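PDB 4WES: nitrogenase molybdenum-iron protein alpha chain from Clostridium pasteurianum, which carries the iron-molybdenum cofactor of nitrogenase and, with the beta chain and the iron protein, reduces dinitrogen to ammonium. Local coordinates for residues N251-H263 and M273-I287. Residues are numbered along the deposited sequence; the frame is centred on the assembly and turned at random. Where two conformers were deposited one is given.
With ICS (iron-sulfur-molybdenum cluster with interstitial carbon), chain F.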
loop_
_atom_site.group_PDB
_atom_site.type_symbol
_atom_site.label_atom_id
_atom_site.label_comp_id
_atom_site.label_asym_id
_atom_site.label_seq_id
_atom_site.Cartn_x
_atom_site.Cartn_y
_atom_site.Cartn_z
ATOM N N ASN A 251 20.269 -42.632 -4.531
ATOM C CA ASN A 251 19.820 -43.826 -3.845
ATOM C C ASN A 251 18.406 -44.268 -4.226
ATOM O O ASN A 251 17.789 -45.059 -3.513
ATOM C CB ASN A 251 19.944 -43.634 -2.346
ATOM C CG ASN A 251 21.374 -43.629 -1.892
ATOM O OD1 ASN A 251 22.021 -44.670 -1.871
ATOM N ND2 ASN A 251 21.897 -42.467 -1.577
ATOM N N ALA A 252 17.930 -43.865 -5.406
ATOM C CA ALA A 252 16.596 -44.252 -5.807
ATOM C C ALA A 252 16.463 -45.791 -5.941
ATOM O O ALA A 252 15.367 -46.322 -5.833
ATOM C CB ALA A 252 16.173 -43.586 -7.103
ATOM N N ASP A 253 17.574 -46.504 -6.171
ATOM C CA ASP A 253 17.514 -47.949 -6.286
ATOM C C ASP A 253 17.229 -48.661 -4.957
ATOM O O ASP A 253 17.015 -49.863 -4.956
ATOM C CB ASP A 253 18.798 -48.502 -6.917
ATOM C CG ASP A 253 20.059 -48.149 -6.123
ATOM O OD1 ASP A 253 20.198 -46.996 -5.663
ATOM O OD2 ASP A 253 20.911 -49.054 -5.963
ATOM N N LYS A 254 17.212 -47.957 -3.843
ATOM C CA LYS A 254 17.006 -48.548 -2.531
ATOM C C LYS A 254 15.524 -48.536 -2.168
ATOM O O LYS A 254 15.101 -47.960 -1.142
ATOM C CB LYS A 254 17.873 -47.831 -1.502
ATOM C CG LYS A 254 19.360 -47.884 -1.809
ATOM C CD LYS A 254 19.897 -49.317 -1.730
ATOM C CE LYS A 254 21.186 -49.467 -2.516
ATOM N NZ LYS A 254 22.202 -48.551 -1.978
ATOM N N ALA A 255 14.722 -49.178 -3.022
ATOM C CA ALA A 255 13.285 -49.245 -2.835
ATOM C C ALA A 255 12.780 -50.571 -3.325
ATOM O O ALA A 255 13.391 -51.200 -4.181
ATOM C CB ALA A 255 12.551 -48.123 -3.566
ATOM N N ASP A 256 11.625 -50.976 -2.808
ATOM C CA ASP A 256 10.936 -52.159 -3.309
ATOM C C ASP A 256 9.807 -51.905 -4.290
ATOM O O ASP A 256 9.417 -52.827 -4.989
ATOM C CB ASP A 256 10.393 -52.975 -2.142
ATOM C CG ASP A 256 11.479 -53.758 -1.463
ATOM O OD1 ASP A 256 12.516 -54.033 -2.109
ATOM O OD2 ASP A 256 11.343 -54.067 -0.297
ATOM N N LEU A 257 9.299 -50.662 -4.351
ATOM C CA LEU A 257 8.210 -50.383 -5.265
ATOM C C LEU A 257 8.283 -48.942 -5.707
ATOM O O LEU A 257 8.380 -48.038 -4.871
ATOM C CB LEU A 257 6.848 -50.657 -4.582
ATOM C CG LEU A 257 5.588 -50.504 -5.459
ATOM C CD1 LEU A 257 5.555 -51.533 -6.584
ATOM C CD2 LEU A 257 4.375 -50.630 -4.557
ATOM N N ASN A 258 8.219 -48.743 -7.031
ATOM C CA ASN A 258 8.114 -47.407 -7.614
ATOM C C ASN A 258 6.646 -47.072 -7.892
ATOM O O ASN A 258 5.897 -47.899 -8.434
ATOM C CB ASN A 258 8.892 -47.345 -8.934
ATOM C CG ASN A 258 10.370 -47.106 -8.742
ATOM O OD1 ASN A 258 10.753 -46.343 -7.865
ATOM N ND2 ASN A 258 11.185 -47.643 -9.654
ATOM N N LEU A 259 6.254 -45.862 -7.515
ATOM C CA LEU A 259 4.900 -45.360 -7.742
ATOM C C LEU A 259 4.999 -44.289 -8.839
ATOM O O LEU A 259 5.647 -43.283 -8.634
ATOM C CB LEU A 259 4.333 -44.759 -6.479
ATOM C CG LEU A 259 4.456 -45.561 -5.186
ATOM C CD1 LEU A 259 3.871 -44.791 -4.014
ATOM C CD2 LEU A 259 3.859 -46.933 -5.283
ATOM N N VAL A 260 4.296 -44.446 -9.938
ATOM C CA VAL A 260 4.400 -43.513 -11.055
ATOM C C VAL A 260 3.186 -42.594 -11.077
ATOM O O VAL A 260 2.082 -43.018 -11.432
ATOM C CB VAL A 260 4.571 -44.275 -12.379
ATOM C CG1 VAL A 260 4.484 -43.350 -13.577
ATOM C CG2 VAL A 260 5.898 -45.032 -12.398
ATOM N N GLN A 261 3.391 -41.340 -10.681
ATOM C CA GLN A 261 2.326 -40.337 -10.680
ATOM C C GLN A 261 2.190 -39.728 -12.090
ATOM O O GLN A 261 1.181 -39.931 -12.733
ATOM C CB GLN A 261 2.586 -39.262 -9.608
ATOM C CG GLN A 261 1.548 -38.135 -9.554
ATOM C CD GLN A 261 0.188 -38.614 -9.162
ATOM O OE1 GLN A 261 0.052 -39.376 -8.198
ATOM N NE2 GLN A 261 -0.836 -38.138 -9.864
ATOM N N CYS A 262 3.221 -39.037 -12.548
ATOM C CA CYS A 262 3.247 -38.561 -13.923
ATOM C C CYS A 262 3.861 -39.631 -14.825
ATOM O O CYS A 262 5.094 -39.818 -14.825
ATOM C CB CYS A 262 4.054 -37.270 -14.067
ATOM S SG CYS A 262 4.131 -36.812 -15.790
ATOM N N HIS A 263 3.023 -40.348 -15.571
ATOM C CA HIS A 263 3.555 -41.355 -16.471
ATOM C C HIS A 263 4.474 -40.765 -17.530
ATOM O O HIS A 263 5.563 -41.288 -17.808
ATOM C CB HIS A 263 2.414 -42.139 -17.127
ATOM C CG HIS A 263 2.877 -43.102 -18.166
ATOM N ND1 HIS A 263 2.854 -42.817 -19.517
ATOM C CD2 HIS A 263 3.398 -44.354 -18.058
ATOM C CE1 HIS A 263 3.339 -43.855 -20.181
ATOM N NE2 HIS A 263 3.691 -44.801 -19.322
ATOM N N MET A 273 14.538 -48.837 -14.327
ATOM C CA MET A 273 14.776 -49.352 -12.984
ATOM C C MET A 273 14.267 -50.784 -12.848
ATOM O O MET A 273 14.863 -51.601 -12.143
ATOM C CB MET A 273 14.185 -48.441 -11.923
ATOM C CG MET A 273 14.919 -47.134 -11.788
ATOM S SD MET A 273 14.325 -46.095 -10.439
ATOM C CE MET A 273 15.026 -46.950 -9.035
ATOM N N GLU A 274 13.131 -51.090 -13.477
ATOM C CA GLU A 274 12.651 -52.454 -13.479
ATOM C C GLU A 274 13.647 -53.374 -14.199
ATOM O O GLU A 274 13.979 -54.451 -13.701
ATOM C CB GLU A 274 11.260 -52.582 -14.104
ATOM C CG GLU A 274 10.693 -53.991 -13.997
ATOM C CD GLU A 274 9.252 -54.143 -14.391
ATOM O OE1 GLU A 274 8.583 -53.139 -14.680
ATOM O OE2 GLU A 274 8.817 -55.296 -14.461
ATOM N N THR A 275 14.144 -52.962 -15.376
ATOM C CA THR A 275 15.061 -53.803 -16.123
ATOM C C THR A 275 16.387 -54.005 -15.373
ATOM O O THR A 275 16.924 -55.124 -15.308
ATOM C CB THR A 275 15.333 -53.165 -17.479
ATOM O OG1 THR A 275 14.087 -53.057 -18.176
ATOM C CG2 THR A 275 16.349 -53.944 -18.256
ATOM N N LYS A 276 16.948 -52.913 -14.854
ATOM C CA LYS A 276 18.299 -52.946 -14.305
ATOM C C LYS A 276 18.342 -53.510 -12.883
ATOM O O LYS A 276 19.264 -54.251 -12.547
ATOM C CB LYS A 276 18.926 -51.558 -14.343
ATOM C CG LYS A 276 20.363 -51.516 -13.842
ATOM C CD LYS A 276 21.032 -50.172 -14.140
ATOM C CE LYS A 276 22.439 -50.115 -13.577
ATOM N NZ LYS A 276 23.167 -48.894 -13.990
ATOM N N TYR A 277 17.364 -53.143 -12.061
ATOM C CA TYR A 277 17.361 -53.488 -10.630
ATOM C C TYR A 277 16.311 -54.544 -10.228
ATOM O O TYR A 277 16.409 -55.103 -9.140
ATOM C CB TYR A 277 17.182 -52.218 -9.778
ATOM C CG TYR A 277 18.277 -51.228 -9.962
ATOM C CD1 TYR A 277 19.582 -51.497 -9.522
ATOM C CD2 TYR A 277 18.059 -50.012 -10.603
ATOM C CE1 TYR A 277 20.618 -50.599 -9.718
ATOM C CE2 TYR A 277 19.077 -49.129 -10.780
ATOM C CZ TYR A 277 20.355 -49.401 -10.341
ATOM O OH TYR A 277 21.356 -48.489 -10.544
ATOM N N GLY A 278 15.302 -54.747 -11.071
ATOM C CA GLY A 278 14.203 -55.650 -10.725
ATOM C C GLY A 278 13.104 -54.963 -9.944
ATOM O O GLY A 278 12.181 -55.618 -9.497
ATOM N N ILE A 279 13.177 -53.632 -9.785
ATOM C CA ILE A 279 12.182 -52.917 -9.000
ATOM C C ILE A 279 10.918 -52.715 -9.821
ATOM O O ILE A 279 10.963 -52.061 -10.872
ATOM C CB ILE A 279 12.744 -51.582 -8.510
ATOM C CG1 ILE A 279 14.003 -51.765 -7.647
ATOM C CG2 ILE A 279 11.675 -50.789 -7.764
ATOM C CD1 ILE A 279 14.827 -50.508 -7.489
ATOM N N PRO A 280 9.779 -53.262 -9.356
ATOM C CA PRO A 280 8.517 -53.088 -10.083
ATOM C C PRO A 280 7.974 -51.695 -9.895
ATOM O O PRO A 280 8.346 -50.976 -8.968
ATOM C CB PRO A 280 7.606 -54.130 -9.439
ATOM C CG PRO A 280 8.135 -54.284 -8.058
ATOM C CD PRO A 280 9.612 -54.064 -8.133
ATOM N N TRP A 281 7.067 -51.312 -10.783
ATOM C CA TRP A 281 6.356 -50.048 -10.621
ATOM C C TRP A 281 4.868 -50.259 -10.788
ATOM O O TRP A 281 4.436 -51.178 -11.473
ATOM C CB TRP A 281 6.858 -48.976 -11.565
ATOM C CG TRP A 281 6.738 -49.183 -13.054
ATOM C CD1 TRP A 281 7.628 -49.833 -13.865
ATOM C CD2 TRP A 281 5.693 -48.706 -13.910
ATOM N NE1 TRP A 281 7.231 -49.738 -15.176
ATOM C CE2 TRP A 281 6.041 -49.054 -15.227
ATOM C CE3 TRP A 281 4.507 -47.995 -13.689
ATOM C CZ2 TRP A 281 5.232 -48.745 -16.319
ATOM C CZ3 TRP A 281 3.726 -47.680 -14.764
ATOM C CH2 TRP A 281 4.105 -48.027 -16.057
ATOM N N ILE A 282 4.086 -49.400 -10.128
ATOM C CA ILE A 282 2.661 -49.328 -10.364
ATOM C C ILE A 282 2.327 -47.911 -10.723
ATOM O O ILE A 282 2.928 -46.951 -10.239
ATOM C CB ILE A 282 1.793 -49.761 -9.156
ATOM C CG1 ILE A 282 2.116 -48.962 -7.885
ATOM C CG2 ILE A 282 1.905 -51.237 -8.909
ATOM C CD1 ILE A 282 1.051 -49.125 -6.821
ATOM N N LYS A 283 1.343 -47.752 -11.618
ATOM C CA LYS A 283 0.753 -46.428 -11.775
ATOM C C LYS A 283 0.037 -46.051 -10.510
ATOM O O LYS A 283 -0.665 -46.852 -9.932
ATOM C CB LYS A 283 -0.211 -46.435 -12.967
ATOM C CG LYS A 283 -0.760 -45.048 -13.342
ATOM C CD LYS A 283 0.325 -44.171 -13.957
ATOM C CE LYS A 283 -0.109 -42.724 -14.164
ATOM N NZ LYS A 283 -0.531 -42.031 -12.918
ATOM N N CYS A 284 0.262 -44.839 -10.038
ATOM C CA CYS A 284 -0.447 -44.312 -8.869
ATOM C C CYS A 284 -1.186 -43.026 -9.257
ATOM O O CYS A 284 -0.898 -42.403 -10.279
ATOM C CB CYS A 284 0.503 -43.991 -7.711
ATOM S SG CYS A 284 1.705 -42.667 -8.013
ATOM N N ASN A 285 -2.132 -42.634 -8.415
ATOM C CA ASN A 285 -2.719 -41.311 -8.551
ATOM C C ASN A 285 -3.125 -40.820 -7.186
ATOM O O ASN A 285 -4.139 -41.240 -6.627
ATOM C CB ASN A 285 -3.919 -41.323 -9.490
ATOM C CG ASN A 285 -4.456 -39.923 -9.679
ATOM O OD1 ASN A 285 -3.777 -38.964 -9.365
ATOM N ND2 ASN A 285 -5.665 -39.796 -10.215
ATOM N N PHE A 286 -2.340 -39.884 -6.672
ATOM C CA PHE A 286 -2.600 -39.295 -5.365
ATOM C C PHE A 286 -3.506 -38.054 -5.440
ATOM O O PHE A 286 -3.608 -37.319 -4.470
ATOM C CB PHE A 286 -1.293 -38.949 -4.648
ATOM C CG PHE A 286 -0.551 -40.146 -4.146
ATOM C CD1 PHE A 286 0.519 -40.688 -4.851
ATOM C CD2 PHE A 286 -0.903 -40.718 -2.944
ATOM C CE1 PHE A 286 1.178 -41.808 -4.356
ATOM C CE2 PHE A 286 -0.221 -41.819 -2.458
ATOM C CZ PHE A 286 0.818 -42.360 -3.170
ATOM N N ILE A 287 -4.200 -37.851 -6.566
ATOM C CA ILE A 287 -5.129 -36.735 -6.676
ATOM C C ILE A 287 -6.575 -37.257 -6.661
ATOM O O ILE A 287 -6.940 -38.171 -7.415
ATOM C CB ILE A 287 -4.819 -35.929 -7.940
ATOM C CG1 ILE A 287 -3.375 -35.426 -7.876
ATOM C CG2 ILE A 287 -5.765 -34.756 -8.055
ATOM C CD1 ILE A 287 -2.744 -35.066 -9.195
HETATM FE FE1 ICS F . 4.174 -34.533 -15.701
HETATM MO MO1 ICS F . 3.029 -27.714 -16.469
HETATM FE FE2 ICS F . 4.890 -32.358 -17.051
HETATM FE FE3 ICS F . 4.277 -32.171 -14.456
HETATM FE FE4 ICS F . 2.386 -32.710 -16.244
HETATM FE FE5 ICS F . 1.959 -30.184 -16.561
HETATM FE FE6 ICS F . 4.460 -29.828 -17.299
HETATM FE FE7 ICS F . 3.830 -29.642 -14.793
HETATM C CX ICS F . 3.601 -31.191 -16.074
HETATM S S1A ICS F . 3.493 -33.958 -17.825
HETATM S S1B ICS F . 2.673 -29.034 -18.367
HETATM S S2A ICS F . 6.045 -33.321 -15.349
HETATM S S2B ICS F . 5.960 -30.960 -18.412
HETATM S S3A ICS F . 0.412 -31.811 -16.766
HETATM S S3B ICS F . 5.256 -28.303 -15.893
HETATM S S4A ICS F . 2.631 -33.709 -14.193
HETATM S S4B ICS F . 1.775 -28.796 -14.813
HETATM S S5A ICS F . 4.559 -30.564 -12.929
HETATM O O HOH W 1 10.376 -49.473 -11.654
#
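Asp-253 CB stands over the centre of one face of the Tyr-277 ring, 3.8 Å from its centroid and only 5° off the normal, a CH-pi contact; Lys-276 CG covers the opposite face. The Phe-286 ring is met at its edge, in plane, by Leu-259 CD1. Val-260 CG2 approaches the Trp-281 indole obliquely, 3.5 Å from CE3, and CH2 of that indole lies at the edge of the His-263 imidazole, whose ND1 is hydrogen-bonded to Asp-374.

Between these groups, strands 257-260 and 281-283 run parallel, their short axes 25° from exact alignment and 4.7 Å apart at closest approach, as neighbours in a right-handed beta-alpha-beta crossover through helix 263-277. Four backbone hydrogen bonds join them and their flanks: Asn-258 N to Pro-280 O, Ile-282 N to Asn-258 O, Val-260 N to Ile-282 O and Cys-284 N to Val-260 O. The pair forms half of a four-stranded parallel sheet, 281-283 outermost within the chain. Leu-259 and Ile-282 lie side by side on the face packed by helix 289-303.

At the C-terminal end of strand 281-283, Lys-283 turns about CB-CG (chi2 70°) and curls NZ back onto three carbonyls: Gln-261 O at 2.7 Å, Val-260 O and Cys-284 O. Cys-284 N reaches Val-260 O from the opposite face of its carbonyl plane. The Gln-261 amide is gripped at both ends: OE1 accepts from Phe-286 N at 2.9 Å, and NE2 donates to Asn-285 OD1, which closes an Asx turn with Ile-287 N. Directly after Gln-261, at the N-cap of helix 263-277, Cys-262 SG binds iron FE1 of the cluster at 2.3 Å.

Towards the other end, Asn-258 ND2 gives a weak bond to Met-273 SD and a water bridge to Ile-279 O, while OD1 accepts from Asn-211.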